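Local coordinates for sorbitol-6-phosphate dehydrogenase (Erwinia amylovora CFBP1430, PDB 5O3Z), which oxidises sorbitol 6-phosphate at its second carbon as a sorbitol-6-phosphate 2-dehydrogenase of the short-chain dehydrogenase/reductase family, at residues V8-G13 and R77-T82; Q114-G119 and S156-A161; L188-L191 and M196-S199; L130-G135 and Y179-H184. One frame throughout, in Å; residues are numbered along the deposited sequence.

Contact 1. Residues V8-G13 and R77-T82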
loop_
_atom_site.group_PDB
_atom_site.type_symbol
_atom_site.label_atom_id
_atom_site.label_comp_id
_atom_site.label_asym_id
_atom_site.label_seq_id
_atom_site.Cartn_x
_atom_site.Cartn_y
_atom_site.Cartn_z
ATOM N N VAL A 8 -8.497 -0.024 -32.666
ATOM C CA VAL A 8 -9.910 -0.119 -32.291
ATOM C C VAL A 8 -10.053 -0.159 -30.774
ATOM O O VAL A 8 -9.467 -1.035 -30.165
ATOM C CB VAL A 8 -10.455 -1.463 -32.819
ATOM C CG1 VAL A 8 -11.825 -1.754 -32.282
ATOM C CG2 VAL A 8 -10.443 -1.448 -34.336
ATOM N N ALA A 9 -10.872 0.726 -30.224
ATOM C CA ALA A 9 -11.182 0.721 -28.817
ATOM C C ALA A 9 -12.583 0.151 -28.700
ATOM O O ALA A 9 -13.488 0.574 -29.440
ATOM C CB ALA A 9 -11.222 2.134 -28.272
ATOM N N VAL A 10 -12.770 -0.769 -27.772
ATOM C CA VAL A 10 -14.128 -1.218 -27.332
ATOM C C VAL A 10 -14.418 -0.574 -25.992
ATOM O O VAL A 10 -13.657 -0.785 -25.020
ATOM C CB VAL A 10 -14.137 -2.759 -27.186
ATOM C CG1 VAL A 10 -15.548 -3.257 -26.925
ATOM C CG2 VAL A 10 -13.537 -3.419 -28.424
ATOM N N VAL A 11 -15.514 0.155 -25.865
ATOM C CA VAL A 11 -15.918 0.722 -24.591
ATOM C C VAL A 11 -17.256 0.103 -24.115
ATOM O O VAL A 11 -18.323 0.328 -24.730
ATOM C CB VAL A 11 -16.094 2.223 -24.682
ATOM C CG1 VAL A 11 -16.408 2.843 -23.328
ATOM C CG2 VAL A 11 -14.853 2.883 -25.251
ATOM N N ILE A 12 -17.191 -0.654 -23.007
ATOM C CA ILE A 12 -18.352 -1.282 -22.371
ATOM C C ILE A 12 -18.918 -0.230 -21.449
ATOM O O ILE A 12 -18.179 0.304 -20.525
ATOM C CB ILE A 12 -17.973 -2.514 -21.509
ATOM C CG1 ILE A 12 -16.931 -3.422 -22.160
ATOM C CG2 ILE A 12 -19.193 -3.327 -21.052
ATOM C CD1 ILE A 12 -17.321 -4.063 -23.460
ATOM N N GLY A 13 -20.196 0.051 -21.619
ATOM C CA GLY A 13 -20.874 1.158 -20.892
ATOM C C GLY A 13 -20.672 2.494 -21.596
ATOM O O GLY A 13 -20.895 3.533 -21.006
ATOM N N ARG A 77 -17.559 -11.443 -30.948
ATOM C CA ARG A 77 -17.736 -11.859 -32.394
ATOM C C ARG A 77 -18.157 -10.662 -33.278
ATOM O O ARG A 77 -17.553 -10.425 -34.298
ATOM C CB ARG A 77 -18.724 -13.040 -32.538
ATOM C CG ARG A 77 -18.065 -14.366 -32.202
ATOM C CD ARG A 77 -18.896 -15.612 -32.513
ATOM N NE ARG A 77 -20.243 -15.484 -31.960
ATOM C CZ ARG A 77 -20.632 -15.857 -30.735
ATOM N NH1 ARG A 77 -19.782 -16.425 -29.854
ATOM N NH2 ARG A 77 -21.897 -15.664 -30.378
ATOM N N ALA A 78 -19.114 -9.876 -32.805
ATOM C CA ALA A 78 -19.617 -8.729 -33.529
ATOM C C ALA A 78 -18.554 -7.656 -33.790
ATOM O O ALA A 78 -18.414 -7.119 -34.903
ATOM C CB ALA A 78 -20.787 -8.127 -32.772
ATOM N N VAL A 79 -17.766 -7.336 -32.774
ATOM C CA VAL A 79 -16.685 -6.390 -32.967
ATOM C C VAL A 79 -15.651 -6.927 -33.933
ATOM O O VAL A 79 -15.183 -6.161 -34.750
ATOM C CB VAL A 79 -15.997 -5.990 -31.603
ATOM C CG1 VAL A 79 -14.800 -5.097 -31.851
ATOM C CG2 VAL A 79 -16.965 -5.256 -30.692
ATOM N N ASP A 80 -15.300 -8.218 -33.874
ATOM C CA ASP A 80 -14.292 -8.791 -34.756
ATOM C C ASP A 80 -14.815 -8.775 -36.178
ATOM O O ASP A 80 -14.127 -8.315 -37.074
ATOM C CB ASP A 80 -13.977 -10.222 -34.363
ATOM C CG ASP A 80 -12.849 -10.838 -35.175
ATOM O OD1 ASP A 80 -11.887 -10.149 -35.628
ATOM O OD2 ASP A 80 -12.844 -12.056 -35.283
ATOM N N GLU A 81 -16.035 -9.257 -36.386
ATOM C CA GLU A 81 -16.682 -9.187 -37.723
ATOM C C GLU A 81 -16.584 -7.774 -38.285
ATOM O O GLU A 81 -16.177 -7.596 -39.435
ATOM C CB GLU A 81 -18.193 -9.513 -37.660
ATOM C CG GLU A 81 -18.608 -10.928 -37.222
ATOM C CD GLU A 81 -20.046 -10.978 -36.638
ATOM O OE1 GLU A 81 -20.891 -10.074 -36.907
ATOM O OE2 GLU A 81 -20.351 -11.932 -35.887
ATOM N N THR A 82 -16.940 -6.772 -37.457
ATOM C CA THR A 82 -17.009 -5.367 -37.843
ATOM C C THR A 82 -15.654 -4.616 -38.114
ATOM O O THR A 82 -15.490 -3.994 -39.194
ATOM C CB THR A 82 -17.854 -4.609 -36.804
ATOM O OG1 THR A 82 -19.130 -5.243 -36.692
ATOM C CG2 THR A 82 -18.053 -3.117 -37.156
#
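Val79 meets Val10 and Val8 where helix 69-83 lies against strand 8-12, which sits between strands 32-37 and 88-91 in the parallel sheet of a Rossmann-type fold; helices pack in this way on both sides of such a sheet. The bond to its CB is directed at the strand, and the two methyls lie ahead of CB. CG1 stands anti to the backbone N (chi1 175°), and this carries it across to CG2 of Val10 at 4.0 Å; the same methyl reaches CG1 of Val8, more loosely, at 4.5 Å. Val79 CG2 is 4.5 Å from both CG1 and CG2 of Val10. The two valines cross obliquely. Compact and beta-branched, valine suits both places: Val8 and Val10 sit two apart on one face of the strand, and Val79 is on the inner side of a helix whose Arg77 and Glu81 are exposed. Val79 also packs on Phe62 of strand 59-63. One turn on, Thr82 OG1 bonds Ala78 O (2.7 Å), from the opposite face to Thr82 N. Between strand and helix the contact is purely apolar, resting on buried methyl groups without directional bonds, so it depends on shape and the exclusion of water.

Contact 2. Residues Q114-G119 and S156-A161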
loop_
_atom_site.group_PDB
_atom_site.type_symbol
_atom_site.label_atom_id
_atom_site.label_comp_id
_atom_site.label_asym_id
_atom_site.label_seq_id
_atom_site.Cartn_x
_atom_site.Cartn_y
_atom_site.Cartn_z
ATOM N N GLN A 114 -21.666 -8.617 -9.899
ATOM C CA GLN A 114 -21.902 -8.980 -11.310
ATOM C C GLN A 114 -21.426 -7.836 -12.244
ATOM O O GLN A 114 -20.639 -8.045 -13.132
ATOM C CB GLN A 114 -23.417 -9.315 -11.521
ATOM C CG GLN A 114 -23.869 -10.691 -10.998
ATOM C CD GLN A 114 -23.028 -11.863 -11.535
ATOM O OE1 GLN A 114 -22.677 -11.908 -12.702
ATOM N NE2 GLN A 114 -22.693 -12.813 -10.668
ATOM N N VAL A 115 -21.903 -6.641 -11.980
ATOM C CA VAL A 115 -21.686 -5.468 -12.819
ATOM C C VAL A 115 -20.214 -5.015 -12.685
ATOM O O VAL A 115 -19.539 -4.823 -13.692
ATOM C CB VAL A 115 -22.682 -4.348 -12.475
ATOM C CG1 VAL A 115 -22.396 -3.082 -13.283
ATOM C CG2 VAL A 115 -24.112 -4.798 -12.784
ATOM N N ASN A 116 -19.704 -4.950 -11.449
ATOM C CA ASN A 116 -18.382 -4.380 -11.254
ATOM C C ASN A 116 -17.253 -5.307 -11.464
ATOM O O ASN A 116 -16.148 -4.857 -11.772
ATOM C CB ASN A 116 -18.284 -3.787 -9.908
ATOM C CG ASN A 116 -19.007 -2.517 -9.836
ATOM O OD1 ASN A 116 -18.639 -1.583 -10.578
ATOM N ND2 ASN A 116 -20.054 -2.436 -8.995
ATOM N N LEU A 117 -17.509 -6.610 -11.318
ATOM C CA LEU A 117 -16.463 -7.568 -11.293
ATOM C C LEU A 117 -16.608 -8.651 -12.306
ATOM O O LEU A 117 -15.698 -8.857 -13.063
ATOM C CB LEU A 117 -16.304 -8.144 -9.864
ATOM C CG LEU A 117 -15.105 -8.980 -9.453
ATOM C CD1 LEU A 117 -13.818 -8.277 -9.882
ATOM C CD2 LEU A 117 -15.186 -9.137 -7.927
ATOM N N VAL A 118 -17.723 -9.396 -12.334
ATOM C CA VAL A 118 -17.827 -10.493 -13.275
ATOM C C VAL A 118 -17.850 -9.962 -14.750
ATOM O O VAL A 118 -17.270 -10.563 -15.658
ATOM C CB VAL A 118 -19.080 -11.341 -12.975
ATOM C CG1 VAL A 118 -19.424 -12.257 -14.129
ATOM C CG2 VAL A 118 -18.900 -12.107 -11.678
ATOM N N GLY A 119 -18.491 -8.832 -14.960
ATOM C CA GLY A 119 -18.476 -8.195 -16.274
ATOM C C GLY A 119 -17.078 -7.879 -16.713
ATOM O O GLY A 119 -16.733 -8.053 -17.877
ATOM N N SER A 156 -20.335 -1.345 1.398
ATOM C CA SER A 156 -19.651 -2.636 1.367
ATOM C C SER A 156 -19.641 -3.344 0.019
ATOM O O SER A 156 -18.613 -3.899 -0.383
ATOM C CB SER A 156 -20.175 -3.543 2.502
ATOM O OG SER A 156 -21.497 -4.013 2.245
ATOM N N GLY A 157 -20.797 -3.350 -0.671
ATOM C CA GLY A 157 -20.914 -4.021 -1.936
ATOM C C GLY A 157 -20.032 -3.426 -2.999
ATOM O O GLY A 157 -19.292 -4.116 -3.730
ATOM N N TYR A 158 -20.070 -2.105 -3.016
ATOM C CA TYR A 158 -19.221 -1.312 -3.883
ATOM C C TYR A 158 -17.701 -1.485 -3.580
ATOM O O TYR A 158 -16.966 -1.775 -4.468
ATOM C CB TYR A 158 -19.693 0.145 -3.856
ATOM C CG TYR A 158 -19.146 1.017 -5.003
ATOM C CD1 TYR A 158 -19.531 0.781 -6.326
ATOM C CD2 TYR A 158 -18.253 2.083 -4.748
ATOM C CE1 TYR A 158 -19.064 1.585 -7.370
ATOM C CE2 TYR A 158 -17.764 2.892 -5.791
ATOM C CZ TYR A 158 -18.191 2.646 -7.103
ATOM O OH TYR A 158 -17.727 3.394 -8.171
ATOM N N SER A 159 -17.256 -1.379 -2.330
ATOM C CA SER A 159 -15.834 -1.577 -2.025
ATOM C C SER A 159 -15.304 -2.984 -2.290
ATOM O O SER A 159 -14.246 -3.155 -2.845
ATOM C CB SER A 159 -15.512 -1.165 -0.604
ATOM O OG SER A 159 -15.492 0.265 -0.506
ATOM N N ALA A 160 -16.066 -3.977 -1.892
ATOM C CA ALA A 160 -15.726 -5.353 -2.145
ATOM C C ALA A 160 -15.437 -5.578 -3.658
ATOM O O ALA A 160 -14.429 -6.181 -4.061
ATOM C CB ALA A 160 -16.867 -6.246 -1.646
ATOM N N ALA A 161 -16.323 -5.043 -4.489
ATOM C CA ALA A 161 -16.253 -5.296 -5.902
ATOM C C ALA A 161 -15.145 -4.489 -6.551
ATOM O O ALA A 161 -14.506 -4.988 -7.398
ATOM C CB ALA A 161 -17.577 -4.930 -6.530
HETATM O O HOH W 1 -14.321 -3.875 -9.899
#
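Asn116 and Ala161 touch through their beta carbons, CB to CB at 3.6 Å, where helices 106-133 and 156-176 run nearly parallel, the axes of the short segments 9.5 Å apart and 15° from alignment. With Asn116 CA and Ala161 CA only 5.8 Å apart, a methyl is small enough for the spot. Beside it, Leu117 brings CD1 to 4.2 Å from Ala161 O. The Asn116 amide leans toward Tyr158, with ND2 meeting CD1 of the ring obliquely at 4.2 Å; the tyrosine's CB points away from the other helix, but its ring end swings nearer. A water hydrogen-bonds Asn116 O (2.8 Å) and Ala161 O (2.7 Å), bridging the two helices.

The next shell fixes these groups. Asn116 CG lies beside its own backbone N (chi1 -75°), which folds the amide back so that ND2 bonds Ser112 O, while OD1 has a weak bond from Lys162 NZ. Gly119 N reaches back to Gln114 O in a wider, pi-type turn that bulges the helix around Asn116. Leu117 also packs on Leu113 of the second subunit, which puts this face of helix 106-133 at a subunit interface. Tyr158 and Lys162 match the Tyr-x-x-x-Lys motif, and with Asn116 they probably belong to the Asn-Ser-Tyr-Lys tetrad of classical short-chain dehydrogenases.

Contact 3. Residues L188-L191 and M196-S199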
loop_
_atom_site.group_PDB
_atom_site.type_symbol
_atom_site.label_atom_id
_atom_site.label_comp_id
_atom_site.label_asym_id
_atom_site.label_seq_id
_atom_site.Cartn_x
_atom_site.Cartn_y
_atom_site.Cartn_z
ATOM N N LEU A 188 -10.718 6.529 -9.751
ATOM C CA LEU A 188 -11.252 7.897 -9.830
ATOM C C LEU A 188 -11.687 8.456 -8.539
ATOM O O LEU A 188 -12.223 7.751 -7.684
ATOM C CB LEU A 188 -12.465 7.942 -10.775
ATOM C CG LEU A 188 -12.174 7.372 -12.175
ATOM C CD1 LEU A 188 -13.367 7.620 -13.054
ATOM C CD2 LEU A 188 -10.892 7.812 -12.858
ATOM N N GLY A 189 -11.516 9.776 -8.357
ATOM C CA GLY A 189 -12.186 10.470 -7.284
ATOM C C GLY A 189 -13.636 10.695 -7.701
ATOM O O GLY A 189 -14.117 10.057 -8.634
ATOM N N ASN A 190 -14.292 11.635 -7.054
ATOM C CA ASN A 190 -15.711 11.869 -7.202
ATOM C C ASN A 190 -15.972 12.766 -8.413
ATOM O O ASN A 190 -15.334 13.814 -8.556
ATOM C CB ASN A 190 -16.269 12.577 -5.965
ATOM C CG ASN A 190 -16.177 11.747 -4.691
ATOM O OD1 ASN A 190 -16.707 10.629 -4.623
ATOM N ND2 ASN A 190 -15.627 12.352 -3.621
ATOM N N LEU A 191 -16.879 12.340 -9.294
ATOM C CA LEU A 191 -17.253 13.096 -10.510
ATOM C C LEU A 191 -18.439 13.965 -10.120
ATOM O O LEU A 191 -19.607 13.651 -10.399
ATOM C CB LEU A 191 -17.581 12.120 -11.604
ATOM C CG LEU A 191 -16.542 11.016 -11.801
ATOM C CD1 LEU A 191 -17.167 9.859 -12.547
ATOM C CD2 LEU A 191 -15.393 11.555 -12.607
ATOM N N MET A 196 -25.387 11.456 -12.273
ATOM C CA MET A 196 -25.370 10.484 -11.189
ATOM C C MET A 196 -25.186 11.193 -9.837
ATOM O O MET A 196 -26.021 11.046 -8.930
ATOM C CB MET A 196 -24.202 9.510 -11.401
ATOM C CG MET A 196 -24.151 8.799 -12.765
ATOM S SD MET A 196 -23.455 9.706 -14.199
ATOM C CE MET A 196 -21.656 9.474 -14.054
ATOM N N PHE A 197 -24.105 11.987 -9.732
ATOM C CA PHE A 197 -23.657 12.556 -8.443
ATOM C C PHE A 197 -24.632 13.645 -8.045
ATOM O O PHE A 197 -25.117 13.678 -6.901
ATOM C CB PHE A 197 -22.206 13.107 -8.487
ATOM C CG PHE A 197 -21.649 13.364 -7.122
ATOM C CD1 PHE A 197 -22.109 14.427 -6.350
ATOM C CD2 PHE A 197 -20.742 12.489 -6.559
ATOM C CE1 PHE A 197 -21.641 14.624 -5.059
ATOM C CE2 PHE A 197 -20.289 12.670 -5.250
ATOM C CZ PHE A 197 -20.728 13.739 -4.501
ATOM N N GLN A 198 -24.884 14.529 -9.016
ATOM C CA GLN A 198 -25.866 15.607 -8.927
ATOM C C GLN A 198 -27.251 15.166 -8.456
ATOM O O GLN A 198 -27.903 15.897 -7.706
ATOM C CB GLN A 198 -25.994 16.299 -10.284
ATOM C CG GLN A 198 -24.875 17.282 -10.591
ATOM C CD GLN A 198 -24.748 18.364 -9.533
ATOM O OE1 GLN A 198 -25.739 18.973 -9.139
ATOM N NE2 GLN A 198 -23.534 18.582 -9.034
ATOM N N SER A 199 -27.691 13.982 -8.883
ATOM C CA SER A 199 -29.038 13.493 -8.516
ATOM C C SER A 199 -29.055 12.923 -7.103
ATOM O O SER A 199 -30.103 12.906 -6.454
ATOM C CB SER A 199 -29.573 12.469 -9.529
ATOM O OG SER A 199 -28.588 11.517 -9.868
#
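Phe197 lays its ring obliquely against Asn190, CE2 coming 4.1 Å from the asparagine CB. Asn190 OD1 is almost as near, 4.2 Å from the same CE2, and the amide and ring planes stand 57° apart, so the two flat groups cross instead of stacking. Further back along the phenylalanine, its CB is 3.3 Å from Leu191 O, a snug approach of a methylene to a backbone carbonyl. The ring reaches the loop because CG stands anti to the backbone N (chi1 -166°), which sends it off the helix toward residues 190 and 191. Phenylalanine suits the place: it is long enough to bridge from helix to loop, and flat, so it can touch Asn190 and also meet the Tyr204 ring, planes at about 25°. The asparagine offers it CB and OD1.

Other bonds set the two segments. Backbone bonds tie Gly189 to Val256 and Asn190 to Cys229, holding the loop to its neighbours as it leaves strand 182-188. On the helix side, Gln198 NE2 bonds both Leu192 O and Glu216 OE2, tying the short helix back to the loop that precedes it. Met196 packs on Thr17, at the start of helix 17-28, and on Tyr231. The contact thus folds helix 195-199 back onto the loop that leaves strand 182-188 of the Rossmann-type sheet, the region that in classical short-chain dehydrogenases commonly forms the substrate-binding loop and probably does so here.

Contact 4. Residues L130-G135 and Y179-H184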
loop_
_atom_site.group_PDB
_atom_site.type_symbol
_atom_site.label_atom_id
_atom_site.label_comp_id
_atom_site.label_asym_id
_atom_site.label_seq_id
_atom_site.Cartn_x
_atom_site.Cartn_y
_atom_site.Cartn_z
ATOM N N LEU A 130 -8.860 -12.213 -28.542
ATOM C CA LEU A 130 -8.731 -11.525 -29.855
ATOM C C LEU A 130 -7.365 -10.876 -29.988
ATOM O O LEU A 130 -6.774 -10.830 -31.104
ATOM C CB LEU A 130 -9.846 -10.488 -30.093
ATOM C CG LEU A 130 -11.292 -11.022 -30.314
ATOM C CD1 LEU A 130 -12.293 -9.865 -30.506
ATOM C CD2 LEU A 130 -11.384 -11.966 -31.499
ATOM N N MET A 131 -6.845 -10.360 -28.872
ATOM C CA MET A 131 -5.597 -9.601 -28.897
ATOM C C MET A 131 -4.465 -10.572 -29.094
ATOM O O MET A 131 -3.521 -10.295 -29.847
ATOM C CB MET A 131 -5.406 -8.823 -27.573
ATOM C CG MET A 131 -6.143 -7.545 -27.533
ATOM S SD MET A 131 -6.097 -6.907 -25.829
ATOM C CE MET A 131 -7.372 -5.678 -25.873
ATOM N N ILE A 132 -4.560 -11.703 -28.412
ATOM C CA ILE A 132 -3.636 -12.794 -28.531
ATOM C C ILE A 132 -3.600 -13.413 -29.915
ATOM O O ILE A 132 -2.507 -13.639 -30.481
ATOM C CB ILE A 132 -3.936 -13.883 -27.483
ATOM C CG1 ILE A 132 -3.547 -13.326 -26.103
ATOM C CG2 ILE A 132 -3.167 -15.183 -27.719
ATOM C CD1 ILE A 132 -4.165 -14.099 -24.963
ATOM N N ARG A 133 -4.775 -13.669 -30.457
ATOM C CA ARG A 133 -4.911 -14.303 -31.781
ATOM C C ARG A 133 -4.191 -13.512 -32.831
ATOM O O ARG A 133 -3.432 -14.073 -33.566
ATOM C CB ARG A 133 -6.382 -14.384 -32.192
ATOM C CG ARG A 133 -6.630 -15.201 -33.473
ATOM C CD ARG A 133 -8.015 -14.901 -34.037
ATOM N NE ARG A 133 -8.137 -13.521 -34.504
ATOM C CZ ARG A 133 -9.289 -12.865 -34.726
ATOM N NH1 ARG A 133 -10.455 -13.462 -34.538
ATOM N NH2 ARG A 133 -9.288 -11.598 -35.139
ATOM N N ASP A 134 -4.449 -12.210 -32.866
ATOM C CA ASP A 134 -3.870 -11.295 -33.861
ATOM C C ASP A 134 -2.534 -10.704 -33.508
ATOM O O ASP A 134 -2.116 -9.761 -34.153
ATOM C CB ASP A 134 -4.820 -10.105 -34.084
ATOM C CG ASP A 134 -6.064 -10.494 -34.857
ATOM O OD1 ASP A 134 -6.052 -11.648 -35.349
ATOM O OD2 ASP A 134 -7.026 -9.663 -34.963
ATOM N N GLY A 135 -1.868 -11.198 -32.479
ATOM C CA GLY A 135 -0.570 -10.614 -32.053
ATOM C C GLY A 135 -0.491 -9.137 -31.653
ATOM O O GLY A 135 0.518 -8.483 -31.887
ATOM N N TYR A 179 2.207 -11.729 -23.549
ATOM C CA TYR A 179 1.654 -11.290 -24.839
ATOM C C TYR A 179 1.770 -9.796 -25.084
ATOM O O TYR A 179 1.219 -9.300 -26.058
ATOM C CB TYR A 179 0.174 -11.667 -24.912
ATOM C CG TYR A 179 -0.090 -13.101 -24.686
ATOM C CD1 TYR A 179 0.302 -14.077 -25.641
ATOM C CD2 TYR A 179 -0.756 -13.529 -23.559
ATOM C CE1 TYR A 179 0.041 -15.411 -25.457
ATOM C CE2 TYR A 179 -1.048 -14.871 -23.378
ATOM C CZ TYR A 179 -0.632 -15.797 -24.337
ATOM O OH TYR A 179 -0.890 -17.099 -24.086
ATOM N N GLY A 180 2.464 -9.049 -24.217
ATOM C CA GLY A 180 2.599 -7.615 -24.406
ATOM C C GLY A 180 1.324 -6.863 -24.232
ATOM O O GLY A 180 1.142 -5.778 -24.770
ATOM N N ILE A 181 0.380 -7.438 -23.512
ATOM C CA ILE A 181 -0.811 -6.694 -23.170
ATOM C C ILE A 181 -0.672 -6.193 -21.728
ATOM O O ILE A 181 -0.417 -6.979 -20.871
ATOM C CB ILE A 181 -2.094 -7.558 -23.252
ATOM C CG1 ILE A 181 -2.279 -8.158 -24.664
ATOM C CG2 ILE A 181 -3.298 -6.650 -22.994
ATOM C CD1 ILE A 181 -3.307 -9.242 -24.730
ATOM N N THR A 182 -0.880 -4.907 -21.518
ATOM C CA THR A 182 -0.945 -4.306 -20.202
ATOM C C THR A 182 -2.402 -4.037 -19.725
ATOM O O THR A 182 -3.308 -3.838 -20.512
ATOM C CB THR A 182 -0.170 -2.985 -20.148
ATOM O OG1 THR A 182 -0.878 -1.971 -20.848
ATOM C CG2 THR A 182 1.192 -3.114 -20.676
ATOM N N VAL A 183 -2.576 -3.959 -18.397
ATOM C CA VAL A 183 -3.873 -3.912 -17.718
ATOM C C VAL A 183 -3.713 -2.980 -16.523
ATOM O O VAL A 183 -2.769 -3.187 -15.718
ATOM C CB VAL A 183 -4.222 -5.299 -17.181
ATOM C CG1 VAL A 183 -5.710 -5.346 -16.678
ATOM C CG2 VAL A 183 -3.935 -6.386 -18.217
ATOM N N HIS A 184 -4.593 -2.009 -16.414
ATOM C CA HIS A 184 -4.666 -1.008 -15.340
ATOM C C HIS A 184 -6.037 -0.763 -14.862
ATOM O O HIS A 184 -7.005 -0.935 -15.618
ATOM C CB HIS A 184 -4.131 0.329 -15.813
ATOM C CG HIS A 184 -2.730 0.274 -16.306
ATOM N ND1 HIS A 184 -1.658 0.063 -15.442
ATOM C CD2 HIS A 184 -2.212 0.336 -17.565
ATOM C CE1 HIS A 184 -0.545 -0.035 -16.161
ATOM N NE2 HIS A 184 -0.847 0.141 -17.456
#
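The backbones come closest at Ile132 and Tyr179, CA to CA 6.6 Å, where helix 106-133 ends in a Schellman motif and residues 179-181 lead into strand 182-188. Gly135, with positive phi (58°), is the C-prime residue, a backbone shape glycine adopts easily. Ile132 lies over one face of the Tyr179 ring in a CH-pi contact: CG1 stands 3.7 Å from the ring centroid, 11° off the normal, and CD1 spreads farther over the face to 3.6 Å from CE2. A branched aliphatic chain suits this: with CG1 beside the backbone N (chi1 -71°) and CG2 anti to it, both branches spread over the ring, CG2 on its CE1 side. Deeper in, Ile181 CD1 is 3.6 Å from Met131 CB. The methionine chain, extended beyond CG, crosses Ile181 and sets its SD near both CD1 and CG2. Leu176 of helix 156-176 touches both Ile132 and Ile181, and Ile132 further packs on Thr102 of the second subunit. On the helix's outer side, Arg133 grips Asp134 side-on with two nitrogens: NE is 2.9 Å from OD1, met from above the carboxylate plane, and NH2 is 3.0 Å from OD2, on its syn side.

How the contacts relate
All four contacts belong to one Rossmann-type domain. Contacts 1 and 4 lie with centres 15 Å apart at the same sheet and touch: Asp80 OD2 of contact 1 forms a 2.9 Å salt bridge to Arg133 NH1 of contact 4, joining helices 69-83 and 106-133. Helix 106-133 contributes to contact 2 before it reaches contact 4, the two centres being 24 Å apart. Contact 2 holds the probable catalytic groups, and contact 3 lies close by, centres 17 Å apart and nearest atoms about 7 Å, without touching. Strand 182-188 leads from contact 4 into contact 3, their centres about 32 Å apart on opposite sides of the chain's centre.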